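Local coordinates for 3-oxoacyl-[acyl-carrier protein] synthase (Thermus thermophilus, PDB 1UB7) that probably catalyses the first condensation of fatty acid synthesis, joining an acetyl group from acetyl-CoA to malonyl-ACP to give 3-oxobutanoyl-ACP, at residues D52-A57 with L133-E138; E59-R64 with G159-V164; E231-T236 with A314-W319. All blocks are in the same frame, centred on the assembly; numbering follows the deposited sequence.

Contact 1. Residues D52-A57 with L133-E138; sequences DLAFKA and LAVGAE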
# COMPACT_ATOMS: atom_id res chain seq x y z
N ASP A 52 -16.49 4.55 1.83
CA ASP A 52 -17.63 5.35 1.37
C ASP A 52 -17.14 6.66 0.78
O ASP A 52 -17.63 7.11 -0.26
CB ASP A 52 -18.58 5.64 2.52
CG ASP A 52 -19.06 4.38 3.18
OD1 ASP A 52 -19.85 3.64 2.54
OD2 ASP A 52 -18.64 4.12 4.33
N LEU A 53 -16.18 7.28 1.45
CA LEU A 53 -15.65 8.52 0.94
C LEU A 53 -15.03 8.21 -0.42
O LEU A 53 -15.16 9.00 -1.36
CB LEU A 53 -14.59 9.09 1.89
CG LEU A 53 -15.00 9.24 3.36
CD1 LEU A 53 -13.82 9.83 4.15
CD2 LEU A 53 -16.23 10.14 3.48
N ALA A 54 -14.38 7.05 -0.54
CA ALA A 54 -13.75 6.65 -1.79
C ALA A 54 -14.82 6.42 -2.87
O ALA A 54 -14.65 6.86 -4.01
CB ALA A 54 -12.90 5.39 -1.60
N PHE A 55 -15.90 5.73 -2.51
CA PHE A 55 -16.97 5.47 -3.47
C PHE A 55 -17.53 6.80 -3.97
O PHE A 55 -17.66 7.03 -5.18
CB PHE A 55 -18.12 4.66 -2.86
CG PHE A 55 -17.73 3.28 -2.36
CD1 PHE A 55 -16.56 2.65 -2.81
CD2 PHE A 55 -18.54 2.61 -1.44
CE1 PHE A 55 -16.21 1.37 -2.34
CE2 PHE A 55 -18.20 1.34 -0.97
CZ PHE A 55 -17.02 0.72 -1.42
N LYS A 56 -17.86 7.69 -3.03
CA LYS A 56 -18.41 8.99 -3.38
C LYS A 56 -17.48 9.84 -4.25
O LYS A 56 -17.94 10.57 -5.12
CB LYS A 56 -18.82 9.76 -2.11
CG LYS A 56 -20.24 9.41 -1.67
CD LYS A 56 -20.34 9.21 -0.17
CE LYS A 56 -21.67 8.57 0.23
NZ LYS A 56 -21.71 8.29 1.70
N ALA A 57 -16.18 9.74 -4.03
CA ALA A 57 -15.25 10.52 -4.84
C ALA A 57 -15.27 9.98 -6.26
O ALA A 57 -15.22 10.74 -7.22
CB ALA A 57 -13.84 10.45 -4.27
N LEU A 133 -7.05 3.76 -11.53
CA LEU A 133 -7.88 4.64 -10.72
C LEU A 133 -7.11 4.87 -9.43
O LEU A 133 -6.96 3.96 -8.63
CB LEU A 133 -9.24 3.99 -10.40
CG LEU A 133 -10.19 4.79 -9.47
CD1 LEU A 133 -10.61 6.11 -10.12
CD2 LEU A 133 -11.42 3.96 -9.16
N ALA A 134 -6.60 6.09 -9.25
CA ALA A 134 -5.83 6.44 -8.06
C ALA A 134 -6.69 7.26 -7.09
O ALA A 134 -7.07 8.39 -7.37
CB ALA A 134 -4.58 7.22 -8.48
N VAL A 135 -7.00 6.68 -5.93
CA VAL A 135 -7.85 7.36 -4.97
C VAL A 135 -7.11 7.81 -3.71
O VAL A 135 -6.28 7.09 -3.18
CB VAL A 135 -9.01 6.43 -4.53
CG1 VAL A 135 -9.84 7.09 -3.44
CG2 VAL A 135 -9.87 6.07 -5.73
N GLY A 136 -7.42 9.03 -3.26
CA GLY A 136 -6.84 9.56 -2.03
C GLY A 136 -8.04 9.70 -1.11
O GLY A 136 -8.90 10.54 -1.37
N ALA A 137 -8.14 8.88 -0.07
CA ALA A 137 -9.29 8.94 0.84
C ALA A 137 -8.94 8.69 2.30
O ALA A 137 -8.29 7.69 2.64
CB ALA A 137 -10.36 7.94 0.39
N GLU A 138 -9.41 9.60 3.17
CA GLU A 138 -9.15 9.55 4.61
C GLU A 138 -10.34 9.88 5.51
O GLU A 138 -11.03 10.86 5.28
CB GLU A 138 -8.04 10.54 4.97
CG GLU A 138 -6.67 10.16 4.47
CD GLU A 138 -5.96 9.22 5.41
OE1 GLU A 138 -6.59 8.28 5.93
OE2 GLU A 138 -4.75 9.43 5.63
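A54 brings its methyl group to the strand residues V135 and A137. This is the apolar half of the contact. CB of A54 lies 4.0 Å from CG1 of V135 and 4.1 Å from CB of A137. Both partners face the helix, and G136 between them has no side chain and makes no close contact with the helix segment. V135 offers its CG1 branch because that carbon stands anti to the backbone N (chi1 175°). The small residues let the two backbones come close: CA of A54 is 5.7 Å from CA of A137.

The second kind of contact is a methyl against a carbonyl. CD1 of L53 reaches E138 O at 3.2 Å, a tight fit but not a hydrogen bond. L53 holds CD1 anti to its CA (chi2 -180°), which carries this methyl out towards E138 at the strand end.

No hydrogen bond crosses between the segments. The polar groups look elsewhere. The E138 side chain starts away from the helix, and its buried carboxylate is bound by T81, N80 and S278. At the helix start, D52 makes a salt bridge to R196 of the second subunit.

The axes of the short segments pass 7.8 Å apart at 138°. A helix laid over a central strand of a mixed five-stranded sheet in this way is characteristic of the thiolase fold. The E138 end of the strand approaches the predicted active-site residues N276 and H246.

Contact 2. Residues E59-R64 with G159-V164; sequences EDLLRR and GGAAVV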
# COMPACT_ATOMS: atom_id res chain seq x y z
N GLU A 59 -17.80 8.44 -7.73
CA GLU A 59 -19.09 8.80 -8.34
C GLU A 59 -19.02 10.22 -8.90
O GLU A 59 -19.53 10.50 -9.98
CB GLU A 59 -20.23 8.72 -7.32
CG GLU A 59 -20.68 7.31 -7.04
CD GLU A 59 -21.50 7.19 -5.78
OE1 GLU A 59 -21.70 8.22 -5.10
OE2 GLU A 59 -21.95 6.07 -5.46
N ASP A 60 -18.38 11.11 -8.16
CA ASP A 60 -18.26 12.48 -8.61
C ASP A 60 -17.44 12.47 -9.91
O ASP A 60 -17.76 13.18 -10.86
CB ASP A 60 -17.59 13.34 -7.53
CG ASP A 60 -17.49 14.79 -7.93
OD1 ASP A 60 -18.54 15.40 -8.27
OD2 ASP A 60 -16.36 15.33 -7.93
N LEU A 61 -16.37 11.68 -9.92
CA LEU A 61 -15.50 11.54 -11.10
C LEU A 61 -16.36 11.09 -12.29
O LEU A 61 -16.24 11.61 -13.40
CB LEU A 61 -14.40 10.49 -10.81
CG LEU A 61 -13.34 10.26 -11.90
CD1 LEU A 61 -12.04 9.80 -11.25
CD2 LEU A 61 -13.83 9.22 -12.93
N LEU A 62 -17.25 10.14 -12.04
CA LEU A 62 -18.14 9.64 -13.07
C LEU A 62 -19.21 10.66 -13.50
O LEU A 62 -19.60 10.68 -14.67
CB LEU A 62 -18.78 8.34 -12.60
CG LEU A 62 -17.78 7.18 -12.69
CD1 LEU A 62 -18.47 5.89 -12.34
CD2 LEU A 62 -17.20 7.10 -14.12
N ARG A 63 -19.68 11.51 -12.59
CA ARG A 63 -20.67 12.53 -12.99
C ARG A 63 -19.99 13.51 -13.94
O ARG A 63 -20.55 13.88 -14.96
CB ARG A 63 -21.22 13.28 -11.78
CG ARG A 63 -22.40 12.60 -11.09
CD ARG A 63 -23.73 13.33 -11.32
NE ARG A 63 -23.96 13.66 -12.74
CZ ARG A 63 -24.99 14.38 -13.19
NH1 ARG A 63 -25.91 14.85 -12.35
NH2 ARG A 63 -25.09 14.65 -14.48
N ARG A 64 -18.77 13.92 -13.60
CA ARG A 64 -18.01 14.87 -14.42
C ARG A 64 -17.41 14.26 -15.68
O ARG A 64 -17.22 14.95 -16.70
CB ARG A 64 -16.86 15.48 -13.60
CG ARG A 64 -17.24 15.97 -12.19
CD ARG A 64 -16.03 15.89 -11.26
NE ARG A 64 -14.96 16.78 -11.67
CZ ARG A 64 -14.96 18.10 -11.46
NH1 ARG A 64 -15.99 18.68 -10.85
NH2 ARG A 64 -13.93 18.83 -11.85
N GLY A 159 -12.33 12.59 0.21
CA GLY A 159 -12.02 11.61 -0.80
C GLY A 159 -11.81 12.27 -2.15
O GLY A 159 -12.52 13.21 -2.51
N GLY A 160 -10.81 11.80 -2.88
CA GLY A 160 -10.53 12.35 -4.18
C GLY A 160 -10.11 11.20 -5.07
O GLY A 160 -9.71 10.14 -4.58
N ALA A 161 -10.18 11.39 -6.38
CA ALA A 161 -9.81 10.33 -7.30
C ALA A 161 -9.45 10.85 -8.68
O ALA A 161 -9.95 11.88 -9.14
CB ALA A 161 -10.95 9.34 -7.43
N ALA A 162 -8.60 10.11 -9.35
CA ALA A 162 -8.23 10.49 -10.69
C ALA A 162 -7.95 9.23 -11.47
O ALA A 162 -7.60 8.19 -10.91
CB ALA A 162 -7.00 11.38 -10.65
N VAL A 163 -8.11 9.30 -12.78
CA VAL A 163 -7.81 8.15 -13.59
C VAL A 163 -6.52 8.50 -14.29
O VAL A 163 -6.43 9.57 -14.91
CB VAL A 163 -8.89 7.88 -14.64
CG1 VAL A 163 -8.39 6.86 -15.66
CG2 VAL A 163 -10.14 7.36 -13.95
N VAL A 164 -5.51 7.65 -14.17
CA VAL A 164 -4.25 7.93 -14.85
C VAL A 164 -4.17 7.05 -16.10
O VAL A 164 -4.46 5.85 -16.05
CB VAL A 164 -3.04 7.66 -13.92
CG1 VAL A 164 -1.75 7.83 -14.67
CG2 VAL A 164 -3.08 8.62 -12.73
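L61 carries this contact through one methyl, CD1, which settles over the strand at A161, A162 and V163. CD1 of L61 is 3.6 Å from A161 O and 3.9 Å from A162 CA, so it rests on the backbone itself. Two side chains flank it. CB of A161 lies 4.0 Å from L61 CD1, and CG2 of V163 lies 4.1 Å from the same atom. Both point to the helix, while A162 between them turns its methyl away. L61 gets there by holding CG anti to its own N (chi1 -177°), which sends the branch out from the helix.

Around this first shell lie L133 and V135 of the neighbouring strand. L133 touches both L61 and V163, and V135 touches A161. The loop residue A68 also packs on L61.

The strand is fixed by backbone hydrogen bonds on its two sides: A161 pairs with G8, and A162 with A134. Charged residues of the same helix form salt bridges elsewhere: D60 with K287, R64 with D291. The axes of the short segments come within 8.5 Å and make an angle of 51°.

No hydrogen bond joins helix and strand here. A buried leucine methyl packs on the backbone carbonyl of A161 and on two side chains, so the contact is non-directional. The hydrogen bonds of the strand and the salt bridges of D60 and R64 are made with other parts of the chain.

Contact 3. Residues E231-T236 with A314-W319; sequences EKAGLT and AAVLTW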
# COMPACT_ATOMS: atom_id res chain seq x y z
N GLU A 231 12.62 21.45 -11.64
CA GLU A 231 13.88 21.29 -12.32
C GLU A 231 13.90 19.96 -13.06
O GLU A 231 14.20 19.91 -14.26
CB GLU A 231 15.04 21.40 -11.33
CG GLU A 231 16.37 20.81 -11.80
CD GLU A 231 16.80 21.28 -13.19
OE1 GLU A 231 17.83 20.78 -13.69
OE2 GLU A 231 16.11 22.14 -13.78
N LYS A 232 13.56 18.86 -12.39
CA LYS A 232 13.60 17.56 -13.06
C LYS A 232 12.64 17.54 -14.25
O LYS A 232 12.86 16.81 -15.23
CB LYS A 232 13.26 16.43 -12.08
CG LYS A 232 13.88 15.10 -12.48
CD LYS A 232 13.35 13.91 -11.68
CE LYS A 232 13.72 13.95 -10.22
NZ LYS A 232 13.29 12.70 -9.53
N ALA A 233 11.59 18.36 -14.18
CA ALA A 233 10.59 18.45 -15.25
C ALA A 233 11.07 19.22 -16.49
O ALA A 233 10.44 19.15 -17.54
CB ALA A 233 9.31 19.09 -14.70
N GLY A 234 12.17 19.96 -16.36
CA GLY A 234 12.66 20.72 -17.50
C GLY A 234 11.98 22.08 -17.63
O GLY A 234 11.77 22.57 -18.74
N LEU A 235 11.64 22.68 -16.49
CA LEU A 235 10.97 23.97 -16.47
C LEU A 235 11.57 24.81 -15.35
O LEU A 235 12.61 24.46 -14.79
CB LEU A 235 9.47 23.78 -16.18
CG LEU A 235 8.62 22.87 -17.08
CD1 LEU A 235 7.26 22.68 -16.42
CD2 LEU A 235 8.46 23.48 -18.45
N THR A 236 10.91 25.92 -15.04
CA THR A 236 11.34 26.82 -13.98
C THR A 236 10.05 27.27 -13.33
O THR A 236 8.99 27.16 -13.94
CB THR A 236 12.06 28.07 -14.54
OG1 THR A 236 11.09 28.97 -15.08
CG2 THR A 236 13.03 27.67 -15.65
N ALA A 314 6.50 15.18 -4.65
CA ALA A 314 6.15 16.30 -5.50
C ALA A 314 6.11 15.83 -6.95
O ALA A 314 6.85 14.92 -7.35
CB ALA A 314 7.18 17.41 -5.34
N ALA A 315 5.26 16.46 -7.75
CA ALA A 315 5.13 16.10 -9.15
C ALA A 315 4.77 17.30 -10.02
O ALA A 315 4.15 18.27 -9.57
CB ALA A 315 4.08 15.01 -9.30
N VAL A 316 5.18 17.22 -11.28
CA VAL A 316 4.89 18.25 -12.26
C VAL A 316 4.13 17.53 -13.35
O VAL A 316 4.61 16.53 -13.91
CB VAL A 316 6.19 18.88 -12.83
CG1 VAL A 316 5.88 19.66 -14.11
CG2 VAL A 316 6.82 19.80 -11.80
N LEU A 317 2.94 18.05 -13.64
CA LEU A 317 2.02 17.48 -14.62
C LEU A 317 1.50 18.56 -15.55
O LEU A 317 1.02 19.60 -15.09
CB LEU A 317 0.83 16.87 -13.88
CG LEU A 317 -0.41 16.46 -14.66
CD1 LEU A 317 -0.11 15.24 -15.53
CD2 LEU A 317 -1.53 16.15 -13.68
N THR A 318 1.61 18.33 -16.85
CA THR A 318 1.09 19.26 -17.83
C THR A 318 -0.36 18.79 -18.01
O THR A 318 -0.62 17.75 -18.62
CB THR A 318 1.84 19.17 -19.18
OG1 THR A 318 3.14 19.77 -19.04
CG2 THR A 318 1.07 19.87 -20.28
N TRP A 319 -1.29 19.57 -17.46
CA TRP A 319 -2.72 19.26 -17.48
C TRP A 319 -3.37 18.91 -18.82
O TRP A 319 -2.98 19.41 -19.88
CB TRP A 319 -3.50 20.40 -16.82
CG TRP A 319 -4.80 19.95 -16.24
CD1 TRP A 319 -6.04 20.07 -16.80
CD2 TRP A 319 -4.98 19.24 -15.01
NE1 TRP A 319 -6.98 19.47 -15.99
CE2 TRP A 319 -6.36 18.95 -14.89
CE3 TRP A 319 -4.11 18.81 -14.00
CZ2 TRP A 319 -6.89 18.25 -13.79
CZ3 TRP A 319 -4.64 18.11 -12.90
CH2 TRP A 319 -6.02 17.84 -12.81
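V316 turns CG1 anti to its backbone N (chi1 164°) and so presents that methyl to A233 and L235. L235 answers with CG anti to its carbonyl carbon (chi1 -56°), which, with CD1 extended anti to CA, brings CD1 to the CG1 methyl of V316.

The helix ends here in a Schellman motif. G234 is the first residue past the helix and has a positive phi of 84°. Its N bonds back to E231 O at 2.9 Å. The chain then turns off to the side, and L235 packs back on I230 of the last turn, an apolar pairing that commonly goes with this motif. Beyond it, T236 bonds to E238 and D239.

The contact joins the end of long helix 211-233 to strand 311-318 in the C-terminal half of the thiolase fold. The helix lies against a mixed sheet in which 311-318 runs between strands 172-180 and 300-307. A229, one turn earlier in the helix, also touches V316. S175 of the strand alongside touches both A233 and V316. L235 also touches R174, H300 and I240.

All contacts across the segments are apolar, and no hydrogen bond crosses. V316 is the strand residue that meets both A233, at the helix end, and L235, just past it. Its side chain slants across that of L235. CG1 of V316 lies 4.0 Å from L235 CD1. The A233 methyl sits closer, its CB 3.5 Å from V316 CG1 and 3.9 Å from V316 CG2.

Contacts 1 and 2 are core contacts and share helix 50-64. Their strands, 131-138 and 158-165, are antiparallel neighbours in one sheet, probably hydrogen-bonded between G136 O and G160 N at 2.7 Å. Contact 3 belongs to the other half of the fold, with its centre about 25 Å from that of contact 1. It has a buried alanine and valine but lies at a helix end with exposed turn residues. No hydrogen bond crosses any of the three. Contacts 1 and 2 each place a leucine methyl against a strand carbonyl, whereas contact 3 meets through side-chain carbons alone. The E138 end of contact 1 comes near the predicted active-site residues; contacts 2 and 3 lie away from the annotated sites.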